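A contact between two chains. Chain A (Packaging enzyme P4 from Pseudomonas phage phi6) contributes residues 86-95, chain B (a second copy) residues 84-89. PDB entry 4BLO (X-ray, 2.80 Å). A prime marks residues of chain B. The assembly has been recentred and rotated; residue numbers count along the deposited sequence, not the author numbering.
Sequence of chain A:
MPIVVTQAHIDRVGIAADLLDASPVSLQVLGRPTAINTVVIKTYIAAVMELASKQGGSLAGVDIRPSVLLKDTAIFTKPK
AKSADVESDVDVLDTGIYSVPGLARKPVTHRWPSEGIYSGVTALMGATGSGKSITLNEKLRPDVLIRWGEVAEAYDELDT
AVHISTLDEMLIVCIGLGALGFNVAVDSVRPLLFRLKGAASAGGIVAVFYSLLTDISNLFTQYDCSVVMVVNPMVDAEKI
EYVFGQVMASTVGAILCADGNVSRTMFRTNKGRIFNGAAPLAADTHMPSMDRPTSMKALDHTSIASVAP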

# COMPACT_ATOMS: atom_id res chain seq x y z
N VAL A 86 10.61 -9.28 10.82
CA VAL A 86 10.14 -9.43 9.44
C VAL A 86 8.82 -8.65 9.20
O VAL A 86 7.95 -8.57 10.07
CB VAL A 86 10.04 -10.94 9.05
CG1 VAL A 86 8.88 -11.65 9.73
CG2 VAL A 86 10.00 -11.14 7.54
N GLU A 87 8.72 -8.04 8.00
CA GLU A 87 7.58 -7.26 7.53
C GLU A 87 6.45 -8.18 7.06
O GLU A 87 6.73 -9.28 6.60
CB GLU A 87 8.01 -6.34 6.37
CG GLU A 87 9.09 -5.33 6.73
CD GLU A 87 8.61 -3.95 7.16
OE1 GLU A 87 7.90 -3.28 6.37
OE2 GLU A 87 9.01 -3.51 8.26
N SER A 88 5.19 -7.72 7.12
CA SER A 88 4.04 -8.50 6.64
C SER A 88 4.04 -8.64 5.09
O SER A 88 3.33 -9.48 4.55
CB SER A 88 2.73 -7.88 7.11
OG SER A 88 2.59 -7.89 8.52
N ASP A 89 4.84 -7.81 4.37
CA ASP A 89 4.93 -7.85 2.91
C ASP A 89 6.36 -8.20 2.53
O ASP A 89 7.15 -7.34 2.11
CB ASP A 89 4.45 -6.53 2.26
CG ASP A 89 2.96 -6.22 2.38
OD1 ASP A 89 2.17 -7.17 2.54
OD2 ASP A 89 2.60 -5.02 2.32
N VAL A 90 6.70 -9.48 2.73
CA VAL A 90 7.98 -10.13 2.46
C VAL A 90 7.68 -11.36 1.58
O VAL A 90 6.61 -11.96 1.75
CB VAL A 90 8.68 -10.50 3.81
CG1 VAL A 90 7.86 -11.52 4.61
CG2 VAL A 90 10.11 -11.00 3.60
N ASP A 91 8.59 -11.76 0.67
CA ASP A 91 8.32 -12.91 -0.19
C ASP A 91 8.10 -14.21 0.62
O ASP A 91 8.92 -14.60 1.45
CB ASP A 91 9.42 -13.10 -1.24
CG ASP A 91 9.10 -14.19 -2.25
OD1 ASP A 91 7.92 -14.33 -2.62
OD2 ASP A 91 10.04 -14.84 -2.74
N VAL A 92 6.96 -14.86 0.34
CA VAL A 92 6.47 -16.11 0.93
C VAL A 92 7.49 -17.25 0.77
O VAL A 92 7.50 -18.18 1.56
CB VAL A 92 5.10 -16.53 0.33
CG1 VAL A 92 3.98 -15.59 0.75
CG2 VAL A 92 5.15 -16.67 -1.19
N LEU A 93 8.33 -17.17 -0.26
CA LEU A 93 9.38 -18.14 -0.55
C LEU A 93 10.62 -17.92 0.33
O LEU A 93 11.38 -18.86 0.52
CB LEU A 93 9.75 -18.04 -2.04
CG LEU A 93 9.78 -19.33 -2.85
CD1 LEU A 93 8.43 -20.05 -2.84
CD2 LEU A 93 10.17 -19.05 -4.24
N ASP A 94 10.82 -16.68 0.83
CA ASP A 94 11.95 -16.33 1.70
C ASP A 94 11.67 -16.68 3.17
O ASP A 94 12.62 -16.94 3.92
CB ASP A 94 12.32 -14.85 1.57
CG ASP A 94 13.03 -14.43 0.29
OD1 ASP A 94 13.43 -15.32 -0.50
OD2 ASP A 94 13.19 -13.22 0.08
N THR A 95 10.39 -16.68 3.58
CA THR A 95 9.98 -17.01 4.94
C THR A 95 9.55 -18.46 5.04
O THR A 95 9.70 -19.08 6.10
CB THR A 95 8.83 -16.10 5.42
OG1 THR A 95 7.70 -16.19 4.54
CG2 THR A 95 9.26 -14.66 5.58
N ALA B 84 19.49 -10.83 1.86
CA ALA B 84 19.07 -11.92 2.73
C ALA B 84 17.57 -12.21 2.56
O ALA B 84 17.22 -13.31 2.15
CB ALA B 84 19.40 -11.57 4.18
N ASP B 85 16.70 -11.21 2.86
CA ASP B 85 15.23 -11.33 2.75
C ASP B 85 14.70 -10.25 1.80
O ASP B 85 15.00 -9.07 2.00
CB ASP B 85 14.55 -11.25 4.14
CG ASP B 85 14.69 -12.51 4.98
OD1 ASP B 85 14.04 -13.53 4.64
OD2 ASP B 85 15.44 -12.48 5.98
N VAL B 86 13.94 -10.66 0.76
CA VAL B 86 13.40 -9.75 -0.25
C VAL B 86 11.88 -9.54 -0.05
O VAL B 86 11.15 -10.47 0.28
CB VAL B 86 13.78 -10.19 -1.71
CG1 VAL B 86 12.99 -11.39 -2.17
CG2 VAL B 86 13.63 -9.05 -2.70
N GLU B 87 11.44 -8.28 -0.23
CA GLU B 87 10.05 -7.83 -0.12
C GLU B 87 9.24 -8.20 -1.37
O GLU B 87 9.82 -8.29 -2.45
CB GLU B 87 10.00 -6.31 0.07
CG GLU B 87 10.76 -5.79 1.28
CD GLU B 87 9.92 -5.53 2.51
OE1 GLU B 87 9.00 -4.68 2.45
OE2 GLU B 87 10.23 -6.13 3.57
N SER B 88 7.92 -8.35 -1.24
CA SER B 88 7.04 -8.65 -2.38
C SER B 88 6.89 -7.43 -3.34
O SER B 88 6.42 -7.59 -4.45
CB SER B 88 5.66 -9.09 -1.88
OG SER B 88 5.71 -10.26 -1.09
N ASP B 89 7.30 -6.22 -2.90
CA ASP B 89 7.23 -5.02 -3.73
C ASP B 89 8.66 -4.52 -3.93
O ASP B 89 9.09 -3.54 -3.31
CB ASP B 89 6.30 -3.96 -3.09
CG ASP B 89 5.99 -2.71 -3.93
OD1 ASP B 89 6.36 -2.69 -5.12
OD2 ASP B 89 5.34 -1.78 -3.40

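Interfaces between copies of one protein often rest on a few backbone polar groups that must find partners where water is scarce, and the contact between these two chains of the packaging enzyme P4 is a compact example. Two hydrogen bonds cross it, and both engage the backbone of one residue, Val86′. Its carbonyl accepts from the main chain of Asp91, with N of Asp91 2.9 Å from O of Val86′ and an N-H...O angle of 174°, almost perfectly straight. Its amide in turn donates to a side chain: N of Val86′ lies 2.8 Å from OD2 of Asp94, at an angle of 164°. Val86′ thus has both of its main-chain polar groups satisfied by the opposing chain, one by backbone and one by carboxylate.

The fold of the first chain places these partners together. Asp91 occupies the N-cap position of the short helix that follows, and its carbonyl O accepts a bond of 2.9 Å from N of Asp94, as well as a weak one of 3.3 Å from N of Thr95. One residue therefore uses its amide across the contact and its carbonyl within its own chain, while OD1 of its side chain is hydrogen-bonded elsewhere in the structure. The turn that begins here carries Asp94 to a position from which its CA-to-CB bond points toward the second chain, with chi1 in the m well. The fit is tight: OD2 of Asp94 lies 2.9 Å from CG1 of Val86′, shorter than an ordinary oxygen–methyl contact, and at 2.80 Å resolution little should be built on it.

Proximity alone does not make a bond. OD2 of Asp94 is 3.4 Å from O of Val86′, and O of Asp89 is 3.3 Å from OE1 of Glu87′; each pair consists of two acceptors and has no proton to share. The two copies of Glu87 bring like charges together, OE1 of Glu87 lying 4.3 Å from OE1 of Glu87′, and no hydrogen bond or salt bridge between the stretches offsets this.

Around these polar groups the backbones run close, with CA of Val90 only 4.0 Å from CA of Glu87′. The CA-to-CB bond of Val90 points away from the second chain, yet its CG2 still reaches 3.5 Å from O of Val86′, and CB of Asp91 lies 4.1 Å from CG1 of Val86′. Altogether 444 Å² is buried, counting both sides. The general lesson is that good distances count only when donor meets acceptor, as they do at both ends of the Val86′ backbone.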